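Local coordinates for protein alcohol dehydrogenase (Thermus sp., PDB 4CPD) that probably catalyses the NAD-dependent interconversion of alcohols with aldehydes or ketones, as a zinc-containing dehydrogenase of the medium-chain family, at residues P25-V30 against I125-F130; H86-T91 against N132-K137. All coordinates share one frame; numbering follows the deposited sequence.

Contact 1: P25-V30 against I125-F130; sequences PLDALV and ILRVPF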
ATOM      1  N   PRO A  25       5.264 -13.180  35.702  1.00 51.64           N
ATOM      2  CA  PRO A  25       4.678 -12.043  36.465  1.00 53.64           C
ATOM      3  C   PRO A  25       3.726 -11.054  35.713  1.00 54.41           C
ATOM      4  O   PRO A  25       3.152 -10.134  36.328  1.00 52.34           O
ATOM      5  CB  PRO A  25       5.921 -11.265  36.938  1.00 52.75           C
ATOM      6  CG  PRO A  25       7.092 -12.145  36.712  1.00 49.03           C
ATOM      7  CD  PRO A  25       6.737 -13.130  35.652  1.00 49.17           C
ATOM      8  N   LEU A  26       3.605 -11.208  34.401  1.00 51.64           N
ATOM      9  CA  LEU A  26       2.746 -10.362  33.594  1.00 46.53           C
ATOM     10  C   LEU A  26       1.565 -11.156  33.042  1.00 46.89           C
ATOM     11  O   LEU A  26       0.777 -10.646  32.237  1.00 54.51           O
ATOM     12  CB  LEU A  26       3.542  -9.724  32.460  1.00 44.19           C
ATOM     13  CG  LEU A  26       4.606  -8.707  32.858  1.00 41.42           C
ATOM     14  CD1 LEU A  26       5.335  -8.136  31.658  1.00 37.37           C
ATOM     15  CD2 LEU A  26       3.998  -7.572  33.653  1.00 44.82           C
ATOM     16  N   ASP A  27       1.414 -12.389  33.501  1.00 45.66           N
ATOM     17  CA  ASP A  27       0.238 -13.193  33.165  1.00 47.91           C
ATOM     18  C   ASP A  27      -1.045 -12.697  33.869  1.00 47.49           C
ATOM     19  O   ASP A  27      -1.022 -12.067  34.921  1.00 50.16           O
ATOM     20  CB  ASP A  27       0.471 -14.674  33.521  1.00 47.35           C
ATOM     21  CG  ASP A  27       1.312 -15.399  32.497  1.00 50.00           C
ATOM     22  OD1 ASP A  27       1.822 -14.743  31.558  1.00 46.28           O
ATOM     23  OD2 ASP A  27       1.449 -16.634  32.623  1.00 60.46           O
ATOM     24  N   ALA A  28      -2.168 -12.977  33.251  1.00 44.62           N
ATOM     25  CA  ALA A  28      -3.444 -12.891  33.916  1.00 41.60           C
ATOM     26  C   ALA A  28      -4.290 -14.084  33.501  1.00 39.13           C
ATOM     27  O   ALA A  28      -4.134 -14.659  32.418  1.00 32.85           O
ATOM     28  CB  ALA A  28      -4.153 -11.596  33.558  1.00 46.35           C
ATOM     29  N   LEU A  29      -5.158 -14.479  34.410  1.00 41.08           N
ATOM     30  CA  LEU A  29      -6.110 -15.515  34.143  1.00 41.78           C
ATOM     31  C   LEU A  29      -7.444 -14.848  34.017  1.00 40.63           C
ATOM     32  O   LEU A  29      -7.757 -13.938  34.781  1.00 38.24           O
ATOM     33  CB  LEU A  29      -6.145 -16.514  35.281  1.00 46.78           C
ATOM     34  CG  LEU A  29      -4.889 -17.345  35.562  1.00 49.94           C
ATOM     35  CD1 LEU A  29      -5.246 -18.518  36.475  1.00 51.21           C
ATOM     36  CD2 LEU A  29      -4.252 -17.871  34.281  1.00 51.49           C
ATOM     37  N   VAL A  30      -8.228 -15.304  33.052  1.00 42.22           N
ATOM     38  CA  VAL A  30      -9.498 -14.699  32.732  1.00 42.63           C
ATOM     39  C   VAL A  30     -10.592 -15.745  32.785  1.00 43.48           C
ATOM     40  O   VAL A  30     -10.512 -16.767  32.119  1.00 40.73           O
ATOM     41  CB  VAL A  30      -9.477 -14.055  31.334  1.00 43.02           C
ATOM     42  CG1 VAL A  30     -10.867 -13.587  30.927  1.00 41.52           C
ATOM     43  CG2 VAL A  30      -8.503 -12.891  31.305  1.00 43.93           C
ATOM     44  N   ILE A 125     -11.487 -20.863  31.473  1.00 49.07           N
ATOM     45  CA  ILE A 125     -10.353 -20.015  31.876  1.00 49.73           C
ATOM     46  C   ILE A 125      -9.363 -19.814  30.720  1.00 48.09           C
ATOM     47  O   ILE A 125      -9.047 -20.760  29.981  1.00 47.70           O
ATOM     48  CB  ILE A 125      -9.557 -20.618  33.067  1.00 53.84           C
ATOM     49  CG1 ILE A 125     -10.477 -21.048  34.217  1.00 54.96           C
ATOM     50  CG2 ILE A 125      -8.511 -19.621  33.582  1.00 56.37           C
ATOM     51  CD1 ILE A 125     -11.137 -19.899  34.948  1.00 56.86           C
ATOM     52  N   LEU A 126      -8.849 -18.593  30.598  1.00 44.37           N
ATOM     53  CA  LEU A 126      -7.829 -18.284  29.614  1.00 44.60           C
ATOM     54  C   LEU A 126      -6.594 -17.668  30.267  1.00 43.85           C
ATOM     55  O   LEU A 126      -6.727 -16.774  31.088  1.00 44.56           O
ATOM     56  CB  LEU A 126      -8.408 -17.331  28.580  1.00 47.47           C
ATOM     57  CG  LEU A 126      -7.541 -16.989  27.367  1.00 48.15           C
ATOM     58  CD1 LEU A 126      -7.396 -18.213  26.486  1.00 44.69           C
ATOM     59  CD2 LEU A 126      -8.168 -15.817  26.604  1.00 46.31           C
ATOM     60  N   ARG A 127      -5.405 -18.152  29.901  1.00 40.81           N
ATOM     61  CA  ARG A 127      -4.172 -17.535  30.338  1.00 43.02           C
ATOM     62  C   ARG A 127      -3.815 -16.513  29.283  1.00 42.30           C
ATOM     63  O   ARG A 127      -3.712 -16.850  28.116  1.00 41.57           O
ATOM     64  CB  ARG A 127      -3.037 -18.562  30.488  1.00 49.59           C
ATOM     65  CG  ARG A 127      -1.756 -18.004  31.133  1.00 56.43           C
ATOM     66  CD  ARG A 127      -0.617 -19.025  31.264  1.00 61.28           C
ATOM     67  NE  ARG A 127      -0.096 -19.425  29.961  1.00 69.18           N
ATOM     68  CZ  ARG A 127       0.918 -18.838  29.301  1.00 73.65           C
ATOM     69  NH1 ARG A 127       1.613 -17.793  29.788  1.00 57.07           N
ATOM     70  NH2 ARG A 127       1.241 -19.323  28.107  1.00 85.02           N
ATOM     71  N   VAL A 128      -3.622 -15.269  29.698  1.00 41.21           N
ATOM     72  CA  VAL A 128      -3.228 -14.202  28.814  1.00 38.86           C
ATOM     73  C   VAL A 128      -1.835 -13.702  29.227  1.00 44.21           C
ATOM     74  O   VAL A 128      -1.682 -13.008  30.259  1.00 50.66           O
ATOM     75  CB  VAL A 128      -4.238 -13.043  28.884  1.00 38.88           C
ATOM     76  CG1 VAL A 128      -3.784 -11.860  28.022  1.00 39.86           C
ATOM     77  CG2 VAL A 128      -5.618 -13.510  28.451  1.00 37.97           C
ATOM     78  N   PRO A 129      -0.802 -14.027  28.428  1.00 42.57           N
ATOM     79  CA  PRO A 129       0.537 -13.477  28.685  1.00 43.95           C
ATOM     80  C   PRO A 129       0.678 -12.005  28.406  1.00 42.04           C
ATOM     81  O   PRO A 129      -0.024 -11.487  27.579  1.00 40.72           O
ATOM     82  CB  PRO A 129       1.421 -14.221  27.690  1.00 45.75           C
ATOM     83  CG  PRO A 129       0.497 -14.656  26.614  1.00 44.68           C
ATOM     84  CD  PRO A 129      -0.816 -14.923  27.262  1.00 43.85           C
ATOM     85  N   PHE A 130       1.607 -11.348  29.087  1.00 45.68           N
ATOM     86  CA  PHE A 130       1.837  -9.923  28.880  1.00 50.11           C
ATOM     87  C   PHE A 130       0.491  -9.149  28.919  1.00 47.83           C
ATOM     88  O   PHE A 130       0.184  -8.328  28.046  1.00 48.99           O
ATOM     89  CB  PHE A 130       2.555  -9.689  27.528  1.00 53.05           C
ATOM     90  CG  PHE A 130       3.864 -10.428  27.361  1.00 55.46           C
ATOM     91  CD1 PHE A 130       4.974 -10.118  28.151  1.00 59.51           C
ATOM     92  CD2 PHE A 130       4.000 -11.402  26.366  1.00 58.55           C
ATOM     93  CE1 PHE A 130       6.177 -10.792  27.973  1.00 64.12           C
ATOM     94  CE2 PHE A 130       5.202 -12.071  26.172  1.00 57.62           C
ATOM     95  CZ  PHE A 130       6.290 -11.766  26.976  1.00 62.95           C
TER
HETATM   96  O   HOH W   1       3.378 -12.936  30.490  1.00 38.87           O
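Torsions bring together the side chains of Asp-27, just before strand 28-37, and Arg-127 of strand 125-128: chi1 of -79° sets CG of Asp-27 beside its own backbone N, while a bend at chi3 (67°) turns NE of Arg-127 out of the extended line of its chain. Arg-127 NH1 then meets OD2 of Asp-27 at 3.1 Å in a fairly straight salt bridge (N-H...O 165°). NH1 approaches OD2 from its syn side, tilted out of the carboxylate plane, while OD2 lies close to the guanidinium plane. OD2 also accepts from the backbone N of Gln-23. The other oxygen, OD1, accepts a hydrogen bond from a water at 2.6 Å, and that water accepts one from the backbone N of Phe-130. On the same side of the sheet as Arg-127, CD2 of Leu-29 lies 4.0 Å from CG of Arg-127. The far face carries Val-30 and Val-128, whose CG2 atoms touch at 4.1 Å. Beyond the strand ends, Leu-26 CD1 comes to the edge of the Phe-130 ring. Paired backbone bonds link Ala-28 with Val-128 and Val-30 with Leu-126, a regular antiparallel ladder in the mixed sheet of the GroES-like domain.

Contact 2: H86-T91 against N132-K137; sequences HIACGT and NVNLRK. With ZN (zinc ion), chain F.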
ATOM      1  N   HIS A  86      -4.571 -11.864  19.060  1.00 34.13           N
ATOM      2  CA  HIS A  86      -3.201 -12.199  18.879  1.00 36.05           C
ATOM      3  C   HIS A  86      -2.396 -11.491  19.956  1.00 36.11           C
ATOM      4  O   HIS A  86      -2.730 -10.404  20.349  1.00 36.30           O
ATOM      5  CB  HIS A  86      -2.745 -11.804  17.473  1.00 37.42           C
ATOM      6  CG  HIS A  86      -2.749 -10.327  17.235  1.00 38.99           C
ATOM      7  ND1 HIS A  86      -3.883  -9.637  16.881  1.00 39.74           N
ATOM      8  CD2 HIS A  86      -1.756  -9.409  17.292  1.00 41.01           C
ATOM      9  CE1 HIS A  86      -3.588  -8.359  16.721  1.00 38.39           C
ATOM     10  NE2 HIS A  86      -2.309  -8.190  16.979  1.00 38.17           N
ATOM     11  N   ILE A  87      -1.313 -12.113  20.408  1.00 38.63           N
ATOM     12  CA  ILE A  87      -0.568 -11.614  21.544  1.00 40.38           C
ATOM     13  C   ILE A  87       0.699 -10.957  21.091  1.00 37.43           C
ATOM     14  O   ILE A  87       1.175 -11.213  19.999  1.00 40.45           O
ATOM     15  CB  ILE A  87      -0.234 -12.730  22.564  1.00 46.54           C
ATOM     16  CG1 ILE A  87       0.716 -13.775  21.966  1.00 54.92           C
ATOM     17  CG2 ILE A  87      -1.495 -13.450  22.993  1.00 46.80           C
ATOM     18  CD1 ILE A  87       1.523 -14.525  23.019  1.00 55.22           C
ATOM     19  N   ALA A  88       1.240 -10.127  21.971  1.00 34.62           N
ATOM     20  CA  ALA A  88       2.350  -9.269  21.664  1.00 36.59           C
ATOM     21  C   ALA A  88       3.099  -8.984  22.937  1.00 38.94           C
ATOM     22  O   ALA A  88       2.507  -8.962  24.001  1.00 44.70           O
ATOM     23  CB  ALA A  88       1.879  -7.977  21.033  1.00 37.14           C
ATOM     24  N   CYS A  89       4.398  -8.759  22.813  1.00 38.11           N
ATOM     25  CA  CYS A  89       5.285  -8.746  23.945  1.00 38.51           C
ATOM     26  C   CYS A  89       5.519  -7.336  24.441  1.00 36.52           C
ATOM     27  O   CYS A  89       5.827  -7.140  25.609  1.00 37.12           O
ATOM     28  CB  CYS A  89       6.630  -9.404  23.552  1.00 42.29           C
ATOM     29  SG  CYS A  89       7.775  -8.350  22.597  1.00 47.71           S
ATOM     30  N   GLY A  90       5.488  -6.374  23.526  1.00 34.56           N
ATOM     31  CA  GLY A  90       5.635  -4.981  23.878  1.00 35.05           C
ATOM     32  C   GLY A  90       7.062  -4.441  23.895  1.00 37.44           C
ATOM     33  O   GLY A  90       7.276  -3.228  24.116  1.00 33.59           O
ATOM     34  N   THR A  91       8.050  -5.311  23.695  1.00 39.18           N
ATOM     35  CA  THR A  91       9.458  -4.864  23.772  1.00 40.59           C
ATOM     36  C   THR A  91      10.320  -5.233  22.562  1.00 38.64           C
ATOM     37  O   THR A  91      11.365  -4.633  22.360  1.00 40.22           O
ATOM     38  CB  THR A  91      10.161  -5.315  25.100  1.00 43.05           C
ATOM     39  OG1 THR A  91      10.069  -6.747  25.254  1.00 43.15           O
ATOM     40  CG2 THR A  91       9.534  -4.614  26.321  1.00 40.37           C
ATOM     41  N   ASN A 132      -0.520  -6.765  30.495  1.00 34.87           N
ATOM     42  CA  ASN A 132      -0.231  -5.344  30.384  1.00 35.47           C
ATOM     43  C   ASN A 132      -0.347  -4.836  28.963  1.00 37.40           C
ATOM     44  O   ASN A 132      -0.703  -3.683  28.754  1.00 43.40           O
ATOM     45  CB  ASN A 132       1.167  -5.003  30.912  1.00 37.42           C
ATOM     46  CG  ASN A 132       2.295  -5.816  30.235  1.00 37.33           C
ATOM     47  OD1 ASN A 132       2.237  -7.054  30.136  1.00 33.62           O
ATOM     48  ND2 ASN A 132       3.341  -5.112  29.793  1.00 34.84           N
ATOM     49  N   VAL A 133      -0.038  -5.683  27.993  1.00 36.92           N
ATOM     50  CA  VAL A 133      -0.153  -5.331  26.586  1.00 38.76           C
ATOM     51  C   VAL A 133      -1.448  -5.857  25.964  1.00 39.72           C
ATOM     52  O   VAL A 133      -2.070  -5.186  25.136  1.00 39.55           O
ATOM     53  CB  VAL A 133       1.034  -5.952  25.826  1.00 39.54           C
ATOM     54  CG1 VAL A 133       0.888  -5.798  24.329  1.00 40.72           C
ATOM     55  CG2 VAL A 133       2.339  -5.346  26.308  1.00 40.77           C
ATOM     56  N   ASN A 134      -1.829  -7.072  26.341  1.00 39.13           N
ATOM     57  CA  ASN A 134      -2.849  -7.821  25.622  1.00 38.29           C
ATOM     58  C   ASN A 134      -4.270  -7.799  26.168  1.00 39.43           C
ATOM     59  O   ASN A 134      -5.107  -8.563  25.681  1.00 35.23           O
ATOM     60  CB  ASN A 134      -2.374  -9.259  25.525  1.00 38.09           C
ATOM     61  CG  ASN A 134      -1.052  -9.368  24.805  1.00 38.75           C
ATOM     62  OD1 ASN A 134      -0.037  -9.806  25.350  1.00 40.72           O
ATOM     63  ND2 ASN A 134      -1.063  -8.968  23.567  1.00 40.52           N
ATOM     64  N   LEU A 135      -4.556  -6.937  27.156  1.00 38.76           N
ATOM     65  CA  LEU A 135      -5.933  -6.810  27.680  1.00 39.01           C
ATOM     66  C   LEU A 135      -6.378  -5.363  27.803  1.00 41.61           C
ATOM     67  O   LEU A 135      -5.550  -4.443  27.931  1.00 35.74           O
ATOM     68  CB  LEU A 135      -6.064  -7.452  29.055  1.00 42.41           C
ATOM     69  CG  LEU A 135      -6.084  -8.973  29.195  1.00 47.12           C
ATOM     70  CD1 LEU A 135      -6.345  -9.405  30.635  1.00 45.96           C
ATOM     71  CD2 LEU A 135      -7.110  -9.601  28.264  1.00 46.80           C
ATOM     72  N   ARG A 136      -7.702  -5.167  27.757  1.00 45.37           N
ATOM     73  CA  ARG A 136      -8.305  -3.875  28.105  1.00 43.82           C
ATOM     74  C   ARG A 136      -9.491  -4.052  29.037  1.00 41.83           C
ATOM     75  O   ARG A 136     -10.349  -4.919  28.794  1.00 31.06           O
ATOM     76  CB  ARG A 136      -8.764  -3.123  26.860  1.00 44.07           C
ATOM     77  CG  ARG A 136      -7.653  -2.712  25.926  1.00 42.81           C
ATOM     78  CD  ARG A 136      -6.727  -1.717  26.583  1.00 43.44           C
ATOM     79  NE  ARG A 136      -5.776  -1.161  25.634  1.00 49.53           N
ATOM     80  CZ  ARG A 136      -4.719  -1.808  25.136  1.00 49.74           C
ATOM     81  NH1 ARG A 136      -4.439  -3.057  25.458  1.00 44.65           N
ATOM     82  NH2 ARG A 136      -3.929  -1.186  24.291  1.00 54.56           N
ATOM     83  N   LYS A 137      -9.503  -3.232  30.101  1.00 43.57           N
ATOM     84  CA  LYS A 137     -10.680  -3.040  30.943  1.00 45.50           C
ATOM     85  C   LYS A 137     -11.793  -2.562  30.052  1.00 41.16           C
ATOM     86  O   LYS A 137     -11.544  -1.763  29.174  1.00 42.42           O
ATOM     87  CB  LYS A 137     -10.435  -1.967  32.002  1.00 52.49           C
ATOM     88  CG  LYS A 137      -9.895  -2.459  33.340  1.00 60.19           C
ATOM     89  CD  LYS A 137     -10.228  -1.477  34.477  1.00 69.20           C
ATOM     90  CE  LYS A 137     -11.698  -1.576  34.936  1.00 69.41           C
ATOM     91  NZ  LYS A 137     -11.925  -1.174  36.365  1.00 67.21           N
TER
HETATM   92 ZN    ZN F1300       6.823  -8.075  20.513  1.00 38.66          ZN
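The lobe that binds the second zinc ion rests here on the short helix 131-134, with Ala-88, Cys-89 and Gly-90 meeting Val-133 and Asn-134. The two methyls of Val-133 divide the work. CG1, placed anti to the backbone N by a chi1 of 172°, lies 3.6 Å from Ala-88 O and also reaches Ala-88 CB. CG2 goes to the next part of the loop, 4.1 Å from Gly-90 CA, where a CB would point at it and clash. The backbone of Gly-90, with phi of 90°, would also press a CB against the carbonyl oxygen of Cys-89. Alongside, the buried amide of Asn-134 faces the main chain of Ala-88, its CG 3.7 Å from both the backbone N and O. An alanine in place of Asn-134 removes the amide, and the N and O of Ala-88 would probably lose the polar group they face, with a gap opened against Ile-87. His-296 of helix 295-307 packs on both Ala-88 and Val-133. After the helix, Arg-136 NH1 donates to Val-133 O at 3.2 Å and to Leu-135 O, in each case from above the carbonyl plane, while its NE pairs with Asp-300. In the loop, SG of Cys-89 binds the zinc ion at 2.3 Å and accepts the backbone N-H of Thr-91 at 3.2 Å, a bond that would be expected to ease the thiolate charge. Cys-92, Cys-95 and Cys-103 complete the four-cysteine site, which belongs to the structural-zinc lobe of zinc-containing medium-chain dehydrogenases.

Contacts 1 and 2 have centres about 10 Å apart, and both lie in the GroES-like range. Along the chain their segments alternate: 25-30, 86-91, 125-130, then 132-137. The last two are almost continuous, since strand 125-128 runs through Phe-130, the N-cap residue, into helix 131-134. The same mixed sheet joins them, as strand 28-37 pairs with 125-128 and, farther across, 80-82 pairs with 136-137. They also touch directly: Phe-130 CB lies 3.6 Å from Ala-88 O, and Pro-129 CG packs on Ile-87 CD1. The zinc-binding loop is thereby tied to the sheet through one strand-to-helix turn, while at its start the His-86 side chain lies about 9 Å from another bound zinc ion.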